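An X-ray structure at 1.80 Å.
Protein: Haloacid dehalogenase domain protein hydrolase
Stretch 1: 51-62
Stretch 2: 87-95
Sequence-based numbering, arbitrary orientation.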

ATOM      1  N   GLN A  51     -16.514  19.744   9.720  1.00 23.89           N
ATOM      2  CA  GLN A  51     -16.842  20.867  10.587  1.00 24.67           C
ATOM      3  C   GLN A  51     -17.641  20.320  11.768  1.00 24.03           C
ATOM      4  O   GLN A  51     -18.419  19.384  11.596  1.00 25.82           O
ATOM      5  N   PRO A  52     -17.455  20.893  12.976  1.00 23.67           N
ATOM      6  CA  PRO A  52     -16.617  22.048  13.332  1.00 23.50           C
ATOM      7  C   PRO A  52     -15.123  21.755  13.389  1.00 21.86           C
ATOM      8  O   PRO A  52     -14.331  22.684  13.582  1.00 24.93           O
HETATM    9  N   MSE A  53     -14.740  20.488  13.240  1.00 23.32           N
HETATM   10  CA  MSE A  53     -13.320  20.106  13.151  1.00 22.62           C
HETATM   11  C   MSE A  53     -13.174  18.755  12.506  1.00 22.44           C
HETATM   12  O   MSE A  53     -14.145  18.000  12.389  1.00 24.22           O
ATOM     13  N   TYR A  54     -11.953  18.420  12.099  1.00 21.49           N
ATOM     14  CA  TYR A  54     -11.668  17.085  11.579  1.00 21.01           C
ATOM     15  C   TYR A  54     -12.137  16.089  12.626  1.00 20.66           C
ATOM     16  O   TYR A  54     -11.915  16.297  13.829  1.00 21.46           O
ATOM     17  N   VAL A  55     -12.798  15.017  12.192  1.00 20.16           N
ATOM     18  CA  VAL A  55     -13.348  14.056  13.141  1.00 20.53           C
ATOM     19  C   VAL A  55     -12.247  13.437  14.007  1.00 19.54           C
ATOM     20  O   VAL A  55     -12.457  13.201  15.195  1.00 19.72           O
ATOM     21  N   GLN A  56     -11.077  13.177  13.423  1.00 20.92           N
ATOM     22  CA  GLN A  56      -9.967  12.648  14.208  1.00 21.35           C
ATOM     23  C   GLN A  56      -9.498  13.636  15.280  1.00 20.83           C
ATOM     24  O   GLN A  56      -9.010  13.211  16.322  1.00 20.31           O
ATOM     25  N   LEU A  57      -9.639  14.936  15.034  1.00 21.18           N
ATOM     26  CA  LEU A  57      -9.310  15.928  16.067  1.00 22.45           C
ATOM     27  C   LEU A  57     -10.298  15.834  17.233  1.00 23.39           C
ATOM     28  O   LEU A  57      -9.889  15.901  18.403  1.00 20.41           O
ATOM     29  N   ALA A  58     -11.587  15.646  16.925  1.00 21.62           N
ATOM     30  CA  ALA A  58     -12.596  15.395  17.963  1.00 21.83           C
ATOM     31  C   ALA A  58     -12.218  14.164  18.802  1.00 21.40           C
ATOM     32  O   ALA A  58     -12.304  14.189  20.026  1.00 22.74           O
ATOM     33  N   PHE A  59     -11.807  13.092  18.128  1.00 20.89           N
ATOM     34  CA  PHE A  59     -11.337  11.869  18.794  1.00 20.22           C
ATOM     35  C   PHE A  59     -10.144  12.171  19.702  1.00 20.61           C
ATOM     36  O   PHE A  59     -10.148  11.807  20.880  1.00 22.14           O
ATOM     37  N   ALA A  60      -9.146  12.862  19.158  1.00 22.28           N
ATOM     38  CA  ALA A  60      -7.938  13.206  19.920  1.00 22.31           C
ATOM     39  C   ALA A  60      -8.276  14.038  21.161  1.00 22.60           C
ATOM     40  O   ALA A  60      -7.702  13.826  22.232  1.00 26.52           O
ATOM     41  N   LEU A  61      -9.213  14.970  21.014  1.00 24.64           N
ATOM     42  CA  LEU A  61      -9.708  15.771  22.137  1.00 28.06           C
ATOM     43  C   LEU A  61     -10.274  14.906  23.264  1.00 25.80           C
ATOM     44  O   LEU A  61      -9.946  15.109  24.444  1.00 25.95           O
ATOM     45  N   ASP A  62     -11.125  13.947  22.911  1.00 25.19           N
ATOM     46  CA  ASP A  62     -11.715  13.057  23.919  1.00 27.69           C
ATOM     47  C   ASP A  62     -10.649  12.188  24.577  1.00 25.92           C
ATOM     48  O   ASP A  62     -10.667  11.979  25.802  1.00 24.35           O
ATOM     49  N   ASP A  87      -9.450  25.361  23.204  1.00 49.74           N
ATOM     50  CA  ASP A  87      -8.999  26.513  22.429  1.00 41.62           C
ATOM     51  C   ASP A  87      -8.996  26.181  20.932  1.00 40.78           C
ATOM     52  O   ASP A  87      -7.959  25.845  20.361  1.00 34.82           O
ATOM     53  N   LEU A  88     -10.156  26.291  20.291  1.00 42.28           N
ATOM     54  CA  LEU A  88     -10.286  25.829  18.902  1.00 43.01           C
ATOM     55  C   LEU A  88      -9.370  26.561  17.902  1.00 39.07           C
ATOM     56  O   LEU A  88      -8.818  25.922  17.005  1.00 40.48           O
ATOM     57  N   PRO A  89      -9.193  27.890  18.047  1.00 39.32           N
ATOM     58  CA  PRO A  89      -8.240  28.596  17.170  1.00 40.00           C
ATOM     59  C   PRO A  89      -6.791  28.089  17.241  1.00 36.86           C
ATOM     60  O   PRO A  89      -6.112  28.032  16.220  1.00 35.85           O
ATOM     61  N   ALA A  90      -6.313  27.735  18.430  1.00 34.78           N
ATOM     62  CA  ALA A  90      -4.983  27.144  18.549  1.00 35.14           C
ATOM     63  C   ALA A  90      -4.954  25.772  17.857  1.00 32.29           C
ATOM     64  O   ALA A  90      -4.013  25.443  17.130  1.00 32.57           O
ATOM     65  N   LEU A  91      -6.000  24.986  18.075  1.00 32.05           N
ATOM     66  CA  LEU A  91      -6.091  23.632  17.507  1.00 34.69           C
ATOM     67  C   LEU A  91      -6.136  23.605  15.976  1.00 33.47           C
ATOM     68  O   LEU A  91      -5.692  22.637  15.348  1.00 34.39           O
ATOM     69  N   ALA A  92      -6.660  24.673  15.382  1.00 37.09           N
ATOM     70  CA  ALA A  92      -6.691  24.822  13.928  1.00 38.21           C
ATOM     71  C   ALA A  92      -5.303  24.922  13.288  1.00 37.02           C
ATOM     72  O   ALA A  92      -5.179  24.779  12.075  1.00 40.39           O
ATOM     73  N   LYS A  93      -4.270  25.185  14.087  1.00 37.41           N
ATOM     74  CA  LYS A  93      -2.903  25.310  13.568  1.00 39.31           C
ATOM     75  C   LYS A  93      -2.203  23.956  13.399  1.00 33.56           C
ATOM     76  O   LYS A  93      -1.143  23.886  12.788  1.00 38.91           O
ATOM     77  N   LEU A  94      -2.776  22.889  13.947  1.00 30.84           N
ATOM     78  CA  LEU A  94      -2.101  21.583  13.957  1.00 32.02           C
ATOM     79  C   LEU A  94      -1.800  21.023  12.557  1.00 30.84           C
ATOM     80  O   LEU A  94      -0.693  20.548  12.289  1.00 34.67           O
ATOM     81  N   GLY A  95      -2.787  21.069  11.675  1.00 30.19           N
ATOM     82  CA  GLY A  95      -2.663  20.438  10.360  1.00 29.84           C
ATOM     83  C   GLY A  95      -2.531  18.927  10.473  1.00 27.25           C
ATOM     84  O   GLY A  95      -2.662  18.359  11.562  1.00 24.76           O
TER

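Two short segments far apart in sequence can meet through a few apolar side chains, without a hydrogen bond between them, and this pair from a haloacid dehalogenase domain protein hydrolase is a compact example. Of the 285 Å² buried between the two, most lies on leucines and one selenomethionine, while several polar side-chain atoms, among them Tyr 54 OH and Asp 87 OD2, are hydrogen-bonded elsewhere in the structure.

Asp 87 opens the second stretch with a local task. Sitting at the N-cap position, with chi1 in t, it is out of reach of the first stretch, and its OD1 accepts a weak capping bond from Ala 90 N at 3.4 Å. Tyr 54 holds the equivalent position before the helix of the first stretch, where its backbone O receives Ala 58 N at 3.2 Å.

Leu 88 makes the first contact. Its CA-to-CB bond points sideways, yet the t, p rotamer (chi1, chi2) brings the end of the side chain nearer, so that CD1 lies 3.9 Å from CE of Met 53, the selenomethionine. That residue points toward the second stretch and adopts p, t, p, a conformation that extends its terminal methyl to the leucine. The other methyl of Leu 88, CD2, lies 4.1 Å from the backbone O of Pro 52, a residue preceded by a cis peptide bond.

Pro 89 and Ala 90 are out of reach, as expected of a helix that offers the neighbor one face. Leu 91, one turn after Leu 88, returns to that face: buried, pointing toward the first stretch and in the m, t rotamer, it meets two leucines that are themselves one helical turn apart. Its CD1 packs against CD1 of Leu 61 at 3.9 Å, and its CB lies 4.2 Å from CD2 of Leu 57. The same CD2 of Leu 57 is also 4.1 Å from the backbone O of Leu 91. Leu 57 is t, p, whereas Leu 61 has chi1 at -94°, between wells, with chi2 in p.

Ala 92 points sideways and Lys 93 is out of reach, so neither side chain adds to the packing. A type I turn from Leu 91 to Leu 94 then brings in the last side chain: Leu 94, m, t and pointing toward the first stretch, places CD1 3.9 Å from CD1 of Leu 57. Leu 57 thus uses both methyls, CD2 beside Leu 91 and CD1 against Leu 94. Gly 95 follows with a positive phi, a conformation that by itself favors glycine.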

ATOM      1  CB  GLN A  51     -17.667  21.911   9.829  1.00 24.49           C
ATOM      2  CG  GLN A  51     -16.969  22.539   8.630  1.00 23.44           C
ATOM      3  CD  GLN A  51     -15.756  23.385   8.993  1.00 26.14           C
ATOM      4  OE1 GLN A  51     -15.598  23.820  10.129  1.00 26.15           O
ATOM      5  NE2 GLN A  51     -14.894  23.630   8.012  1.00 29.44           N
ATOM      6  CB  PRO A  52     -17.131  22.431  14.725  1.00 25.11           C
ATOM      7  CG  PRO A  52     -17.616  21.146  15.299  1.00 24.08           C
ATOM      8  CD  PRO A  52     -18.169  20.356  14.147  1.00 23.91           C
HETATM    9  CB  MSE A  53     -12.662  20.067  14.542  1.00 23.82           C
HETATM   10  CG  MSE A  53     -13.295  19.027  15.458  1.00 23.86           C
HETATM   11 SE   MSE A  53     -12.529  19.112  17.267  1.00 28.97          SE
HETATM   12  CE  MSE A  53     -13.719  20.545  17.903  1.00 31.53           C
ATOM     13  CB  TYR A  54     -10.169  16.904  11.290  1.00 22.31           C
ATOM     14  CG  TYR A  54      -9.574  17.930  10.337  1.00 22.61           C
ATOM     15  CD1 TYR A  54     -10.195  18.228   9.124  1.00 23.10           C
ATOM     16  CD2 TYR A  54      -8.379  18.589  10.637  1.00 24.17           C
ATOM     17  CE1 TYR A  54      -9.655  19.155   8.249  1.00 25.97           C
ATOM     18  CE2 TYR A  54      -7.830  19.515   9.760  1.00 25.59           C
ATOM     19  CZ  TYR A  54      -8.476  19.798   8.566  1.00 27.36           C
ATOM     20  OH  TYR A  54      -7.953  20.724   7.680  1.00 28.74           O
ATOM     21  CB  VAL A  55     -14.165  12.946  12.441  1.00 21.42           C
ATOM     22  CG1 VAL A  55     -14.614  11.891  13.444  1.00 21.19           C
ATOM     23  CG2 VAL A  55     -15.382  13.550  11.743  1.00 21.69           C
ATOM     24  CB  GLN A  56      -8.797  12.206  13.336  1.00 21.53           C
ATOM     25  CG  GLN A  56      -7.716  11.470  14.119  1.00 22.05           C
ATOM     26  CD  GLN A  56      -6.575  10.996  13.254  1.00 21.72           C
ATOM     27  OE1 GLN A  56      -6.713  10.865  12.044  1.00 24.95           O
ATOM     28  NE2 GLN A  56      -5.440  10.722  13.876  1.00 23.78           N
ATOM     29  CB  LEU A  57      -9.234  17.343  15.482  1.00 24.32           C
ATOM     30  CG  LEU A  57      -8.734  18.443  16.429  1.00 25.00           C
ATOM     31  CD1 LEU A  57      -7.394  18.085  17.059  1.00 25.93           C
ATOM     32  CD2 LEU A  57      -8.650  19.770  15.688  1.00 28.94           C
ATOM     33  CB  ALA A  58     -13.983  15.220  17.348  1.00 22.41           C
ATOM     34  CB  PHE A  59     -10.989  10.813  17.730  1.00 20.26           C
ATOM     35  CG  PHE A  59     -10.170   9.656  18.229  1.00 18.87           C
ATOM     36  CD1 PHE A  59     -10.769   8.596  18.901  1.00 20.18           C
ATOM     37  CD2 PHE A  59      -8.806   9.590  17.968  1.00 18.87           C
ATOM     38  CE1 PHE A  59     -10.023   7.510  19.331  1.00 20.90           C
ATOM     39  CE2 PHE A  59      -8.052   8.512  18.401  1.00 19.12           C
ATOM     40  CZ  PHE A  59      -8.657   7.470  19.087  1.00 20.03           C
ATOM     41  CB  ALA A  60      -6.943  13.942  19.034  1.00 23.91           C
ATOM     42  CB  LEU A  61     -10.767  16.782  21.661  1.00 30.47           C
ATOM     43  CG  LEU A  61     -10.257  18.186  21.302  1.00 35.48           C
ATOM     44  CD1 LEU A  61      -9.055  18.169  20.364  1.00 34.20           C
ATOM     45  CD2 LEU A  61     -11.378  19.042  20.725  1.00 38.23           C
ATOM     46  CB  ASP A  62     -12.818  12.183  23.313  1.00 27.39           C
ATOM     47  CG  ASP A  62     -14.105  12.951  23.060  1.00 31.31           C
ATOM     48  OD1 ASP A  62     -14.227  14.102  23.541  1.00 31.60           O
ATOM     49  OD2 ASP A  62     -15.005  12.398  22.383  1.00 31.14           O
ATOM     50  CB  ASP A  87      -7.596  26.911  22.909  1.00 39.64           C
ATOM     51  CG  ASP A  87      -7.125  28.234  22.342  1.00 43.27           C
ATOM     52  OD1 ASP A  87      -7.713  28.721  21.351  1.00 40.91           O
ATOM     53  OD2 ASP A  87      -6.148  28.789  22.895  1.00 43.17           O
ATOM     54  CB  LEU A  88     -11.752  25.855  18.436  1.00 46.30           C
ATOM     55  CG  LEU A  88     -12.069  25.077  17.149  1.00 47.91           C
ATOM     56  CD1 LEU A  88     -11.487  23.668  17.177  1.00 50.44           C
ATOM     57  CD2 LEU A  88     -13.572  25.017  16.900  1.00 50.56           C
ATOM     58  CB  PRO A  89      -8.321  30.044  17.661  1.00 41.31           C
ATOM     59  CG  PRO A  89      -9.703  30.167  18.199  1.00 43.72           C
ATOM     60  CD  PRO A  89     -10.017  28.837  18.824  1.00 43.00           C
ATOM     61  CB  ALA A  90      -4.581  27.019  20.013  1.00 37.19           C
ATOM     62  CB  LEU A  91      -7.309  22.904  18.085  1.00 34.86           C
ATOM     63  CG  LEU A  91      -7.232  22.635  19.593  1.00 36.88           C
ATOM     64  CD1 LEU A  91      -8.544  22.050  20.095  1.00 40.21           C
ATOM     65  CD2 LEU A  91      -6.059  21.729  19.942  1.00 35.63           C
ATOM     66  CB  ALA A  92      -7.515  26.045  13.552  1.00 43.33           C
ATOM     67  CB  LYS A  93      -2.049  26.191  14.494  1.00 41.87           C
ATOM     68  CG  LYS A  93      -2.671  27.520  14.897  1.00 48.31           C
ATOM     69  CD  LYS A  93      -2.974  28.415  13.709  1.00 55.74           C
ATOM     70  CE  LYS A  93      -3.586  29.729  14.172  1.00 65.28           C
ATOM     71  NZ  LYS A  93      -3.953  30.618  13.035  1.00 72.93           N
ATOM     72  CB  LEU A  94      -2.923  20.561  14.762  1.00 30.93           C
ATOM     73  CG  LEU A  94      -2.895  20.761  16.286  1.00 31.71           C
ATOM     74  CD1 LEU A  94      -3.904  19.848  16.968  1.00 30.07           C
ATOM     75  CD2 LEU A  94      -1.503  20.539  16.870  1.00 32.91           C
TER